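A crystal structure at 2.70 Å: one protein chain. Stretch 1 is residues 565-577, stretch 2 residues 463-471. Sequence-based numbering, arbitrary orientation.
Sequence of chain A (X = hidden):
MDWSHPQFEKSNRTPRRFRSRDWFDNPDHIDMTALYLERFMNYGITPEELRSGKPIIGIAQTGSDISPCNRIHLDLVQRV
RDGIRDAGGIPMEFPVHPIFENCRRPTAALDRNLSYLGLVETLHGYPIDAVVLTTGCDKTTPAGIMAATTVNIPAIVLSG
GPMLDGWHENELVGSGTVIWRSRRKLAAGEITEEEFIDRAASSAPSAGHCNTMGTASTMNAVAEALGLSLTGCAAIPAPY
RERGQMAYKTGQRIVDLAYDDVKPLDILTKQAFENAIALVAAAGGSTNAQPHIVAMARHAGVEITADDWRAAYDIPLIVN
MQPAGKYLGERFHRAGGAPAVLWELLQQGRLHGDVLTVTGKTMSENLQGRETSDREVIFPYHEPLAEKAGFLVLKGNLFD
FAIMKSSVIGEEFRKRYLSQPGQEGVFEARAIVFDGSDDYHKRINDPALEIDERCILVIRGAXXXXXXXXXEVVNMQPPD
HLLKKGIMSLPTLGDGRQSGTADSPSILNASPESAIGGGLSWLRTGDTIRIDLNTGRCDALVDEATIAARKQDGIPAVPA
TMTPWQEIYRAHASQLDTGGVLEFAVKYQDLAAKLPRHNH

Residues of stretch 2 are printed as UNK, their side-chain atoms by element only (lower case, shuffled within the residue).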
# COMPACT_ATOMS: atom_id res chain seq x y z
N TRP A 565 -31.37 -10.49 5.42
CA TRP A 565 -31.10 -9.70 6.62
C TRP A 565 -32.32 -8.89 7.02
O TRP A 565 -32.53 -8.64 8.21
CB TRP A 565 -29.87 -8.81 6.41
CG TRP A 565 -29.66 -7.85 7.52
CD1 TRP A 565 -29.73 -6.48 7.44
CD2 TRP A 565 -29.38 -8.16 8.89
NE1 TRP A 565 -29.50 -5.92 8.68
CE2 TRP A 565 -29.28 -6.93 9.59
CE3 TRP A 565 -29.21 -9.35 9.60
CZ2 TRP A 565 -29.02 -6.86 10.96
CZ3 TRP A 565 -28.93 -9.28 10.97
CH2 TRP A 565 -28.84 -8.04 11.63
N GLN A 566 -33.14 -8.49 6.05
CA GLN A 566 -34.33 -7.72 6.39
C GLN A 566 -35.33 -8.56 7.19
O GLN A 566 -35.98 -8.05 8.11
CB GLN A 566 -34.97 -7.17 5.12
CG GLN A 566 -34.21 -6.01 4.51
CD GLN A 566 -34.83 -5.57 3.20
OE1 GLN A 566 -36.00 -5.84 2.94
NE2 GLN A 566 -34.05 -4.89 2.37
N GLU A 567 -35.45 -9.85 6.86
CA GLU A 567 -36.29 -10.73 7.65
C GLU A 567 -35.82 -10.78 9.10
O GLU A 567 -36.62 -10.62 10.04
CB GLU A 567 -36.32 -12.14 7.06
CG GLU A 567 -36.92 -13.17 8.01
CD GLU A 567 -37.74 -14.24 7.31
OE1 GLU A 567 -38.13 -15.22 7.99
OE2 GLU A 567 -37.98 -14.11 6.09
N ILE A 568 -34.52 -10.97 9.31
CA ILE A 568 -33.99 -10.96 10.67
C ILE A 568 -34.22 -9.61 11.32
O ILE A 568 -34.68 -9.53 12.46
CB ILE A 568 -32.50 -11.32 10.68
CG1 ILE A 568 -32.29 -12.78 10.30
CG2 ILE A 568 -31.90 -11.00 12.05
CD1 ILE A 568 -31.02 -13.01 9.53
N TYR A 569 -33.89 -8.53 10.60
CA TYR A 569 -34.01 -7.20 11.19
C TYR A 569 -35.44 -6.91 11.60
O TYR A 569 -35.71 -6.50 12.74
CB TYR A 569 -33.51 -6.13 10.22
CG TYR A 569 -33.49 -4.73 10.80
CD1 TYR A 569 -32.38 -4.26 11.48
CD2 TYR A 569 -34.58 -3.87 10.66
CE1 TYR A 569 -32.35 -2.97 12.02
CE2 TYR A 569 -34.57 -2.59 11.20
CZ TYR A 569 -33.45 -2.14 11.88
OH TYR A 569 -33.41 -0.86 12.41
N ARG A 570 -36.39 -7.13 10.68
CA ARG A 570 -37.79 -6.90 11.01
C ARG A 570 -38.24 -7.76 12.18
O ARG A 570 -39.13 -7.36 12.94
CB ARG A 570 -38.65 -7.15 9.77
CG ARG A 570 -38.96 -5.88 9.01
CD ARG A 570 -39.67 -6.16 7.72
NE ARG A 570 -40.31 -4.95 7.19
CZ ARG A 570 -40.86 -4.87 5.99
NH1 ARG A 570 -40.87 -5.93 5.18
NH2 ARG A 570 -41.41 -3.72 5.59
N ALA A 571 -37.60 -8.92 12.38
CA ALA A 571 -38.00 -9.80 13.47
C ALA A 571 -37.54 -9.29 14.83
O ALA A 571 -38.33 -9.28 15.78
CB ALA A 571 -37.47 -11.22 13.22
N HIS A 572 -36.29 -8.85 14.95
CA HIS A 572 -35.71 -8.56 16.26
C HIS A 572 -35.45 -7.08 16.55
O HIS A 572 -35.05 -6.74 17.67
CB HIS A 572 -34.40 -9.34 16.43
CG HIS A 572 -34.54 -10.82 16.24
ND1 HIS A 572 -34.66 -11.70 17.29
CD2 HIS A 572 -34.56 -11.57 15.11
CE1 HIS A 572 -34.75 -12.94 16.82
NE2 HIS A 572 -34.69 -12.88 15.50
N ALA A 573 -35.66 -6.19 15.59
CA ALA A 573 -35.36 -4.78 15.81
C ALA A 573 -36.42 -4.11 16.68
O ALA A 573 -37.63 -4.25 16.43
CB ALA A 573 -35.24 -4.03 14.48
N SER A 574 -35.97 -3.36 17.68
CA SER A 574 -36.81 -2.53 18.53
C SER A 574 -37.20 -1.25 17.79
O SER A 574 -36.88 -1.05 16.62
CB SER A 574 -36.07 -2.19 19.82
OG SER A 574 -35.40 -0.95 19.71
N GLN A 575 -37.91 -0.37 18.48
CA GLN A 575 -38.17 0.94 17.91
C GLN A 575 -37.09 1.92 18.36
O GLN A 575 -36.35 1.67 19.32
CB GLN A 575 -39.55 1.46 18.32
CG GLN A 575 -40.69 0.58 17.87
CD GLN A 575 -41.10 0.87 16.44
OE1 GLN A 575 -41.66 1.93 16.14
NE2 GLN A 575 -40.80 -0.07 15.53
N LEU A 576 -37.01 3.05 17.64
CA LEU A 576 -35.98 4.05 17.94
C LEU A 576 -36.15 4.67 19.32
O LEU A 576 -35.21 5.29 19.83
CB LEU A 576 -35.96 5.14 16.87
CG LEU A 576 -35.93 4.61 15.43
CD1 LEU A 576 -36.24 5.71 14.42
CD2 LEU A 576 -34.57 3.91 15.10
N ASP A 577 -37.33 4.52 19.93
CA ASP A 577 -37.50 4.83 21.35
C ASP A 577 -36.36 4.22 22.17
O ASP A 577 -35.73 4.90 22.98
CB ASP A 577 -38.88 4.35 21.84
CG ASP A 577 -39.01 2.79 21.94
OD1 ASP A 577 -39.78 2.18 21.16
OD2 ASP A 577 -38.36 2.17 22.83
N UNK A 463 -40.24 3.72 9.61
CA UNK A 463 -39.58 3.34 10.83
C UNK A 463 -38.81 2.06 10.66
O UNK A 463 -38.74 1.49 9.56
N UNK A 464 -38.22 1.58 11.76
CA UNK A 464 -37.40 0.35 11.69
C UNK A 464 -38.10 -0.82 11.03
O UNK A 464 -37.43 -1.65 10.39
c UNK A 464 -38.12 2.26 13.06
c UNK A 464 -37.09 0.06 13.16
c UNK A 464 -37.16 1.40 13.84
N UNK A 465 -39.42 -0.93 11.17
CA UNK A 465 -40.14 -2.06 10.62
C UNK A 465 -40.72 -1.73 9.25
O UNK A 465 -40.67 -2.55 8.33
c UNK A 465 -40.67 -2.79 12.99
c UNK A 465 -39.77 -4.00 13.05
c UNK A 465 -41.25 -2.50 11.60
c UNK A 465 -41.99 -3.72 11.08
N UNK A 466 -41.24 -0.51 9.10
CA UNK A 466 -41.96 -0.18 7.88
C UNK A 466 -41.09 -0.14 6.65
O UNK A 466 -41.50 -0.58 5.57
N UNK A 467 -39.85 0.37 6.78
CA UNK A 467 -39.05 0.71 5.61
C UNK A 467 -38.44 -0.50 4.89
O UNK A 467 -38.60 -0.61 3.66
c UNK A 467 -37.41 2.45 4.82
c UNK A 467 -38.64 5.53 2.28
c UNK A 467 -37.44 4.90 2.15
c UNK A 467 -36.20 2.23 4.22
c UNK A 467 -39.25 4.17 4.19
c UNK A 467 -37.97 1.71 6.00
c UNK A 467 -37.15 3.88 3.06
c UNK A 467 -39.55 5.18 3.29
c UNK A 467 -38.03 3.51 4.08
n UNK A 467 -36.04 3.09 3.16
N UNK A 468 -37.73 -1.42 5.58
CA UNK A 468 -37.32 -1.56 6.98
C UNK A 468 -36.02 -0.84 7.28
O UNK A 468 -35.37 -0.40 6.34
c UNK A 468 -37.14 -3.06 7.15
c UNK A 468 -37.33 -2.59 4.78
c UNK A 468 -36.73 -3.53 5.80
N UNK A 469 -35.64 -0.76 8.56
CA UNK A 469 -34.59 0.14 9.00
C UNK A 469 -35.07 1.56 8.81
O UNK A 469 -35.52 1.89 7.71
N UNK A 470 -35.05 2.39 9.83
CA UNK A 470 -35.64 3.72 9.68
C UNK A 470 -34.90 4.49 8.59
O UNK A 470 -33.72 4.25 8.31
c UNK A 470 -35.59 4.46 11.01
o UNK A 470 -34.40 4.12 11.71
N UNK A 471 -35.61 5.43 7.95
CA UNK A 471 -35.08 6.13 6.79
C UNK A 471 -35.08 7.64 7.00
O UNK A 471 -35.95 8.20 7.68
c UNK A 471 -35.89 5.80 5.53

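Position 463 has no side-chain atoms and makes no contact with stretch 1. An ideal CB here would lie 2.9 Å from a ring carbon of position 464, a clash that the bare backbone avoids; this is Gly-463. Position 464 carries three carbons that close a ring onto its own backbone N. The CA-to-CB bond points toward stretch 1, and CB lies 3.6 Å from Ser-574 O, with another of the ring carbons 3.8 Å from Leu-576 CG. Only proline closes this way: Pro-464, with CG as the atom nearest Leu-576.

Position 465 shows four carbons, forked at the first, with one arm two carbons long. Its CA-to-CB bond runs sideways, but the end of the chain comes nearer: the end carbon of the longer arm lies 4.0 Å from Ala-573 O, and the carbon before it 3.7 Å from Gln-575 NE2. That is the beta-branched pattern of Ile-465, and the two atoms are CD1 and CG1. Position 466 is again bare, and a CB would point away from stretch 1; it is Gly-466, which contributes its carbonyl.

Position 467 has one carbon leading to fused five- and six-membered rings holding eight carbons and one nitrogen. Its CA-to-CB bond points away, the side chain touches nothing on stretch 1, and the ring nitrogen is satisfied elsewhere in the structure; this is the indole of Trp-467. Position 468 closes three carbons onto its N, and the peptide bond before it is cis. A ring carbon lies 3.7 Å from Gln-566 OE1 and over one face of the Arg-570 guanidinium: Pro-468, the carbon being CG.

Position 469 lacks a side chain, and its backbone N lies 3.4 Å from Tyr-569 CE2; phi is 67°, a value that favours glycine, so Gly-469. Position 470 has one carbon, then one oxygen, and the oxygen lies 3.4 Å from Leu-576 CD2: Ser-470, with OG as that atom. Position 471 has a single carbon and is out of reach of stretch 1: Ala-471.

The rule is to let one long side chain read a turn's carbonyls while Pro-464, Ile-465 and Pro-468 supply much of the packing surface. Arg-570 NE donates to Ile-465 O at 2.7 Å and 160°, and Arg-570 NH2 adds weak bonds to that same Ile-465 O and to Gly-466 O, both at 3.1 Å. These oxygens lie at the guanidinium edge, leaving a face free for Pro-468. Pro-464 O accepts from Gly-469 N at 2.7 Å, tying the loop together, and also meets the Tyr-569 ring edge at CE2, 3.1 Å away. Pro-464 thus joins two parts of stretch 1, packing against helical Tyr-569 and against Leu-576 beyond the helix.

Stretch 2 (463-471) GPIGWPGSA
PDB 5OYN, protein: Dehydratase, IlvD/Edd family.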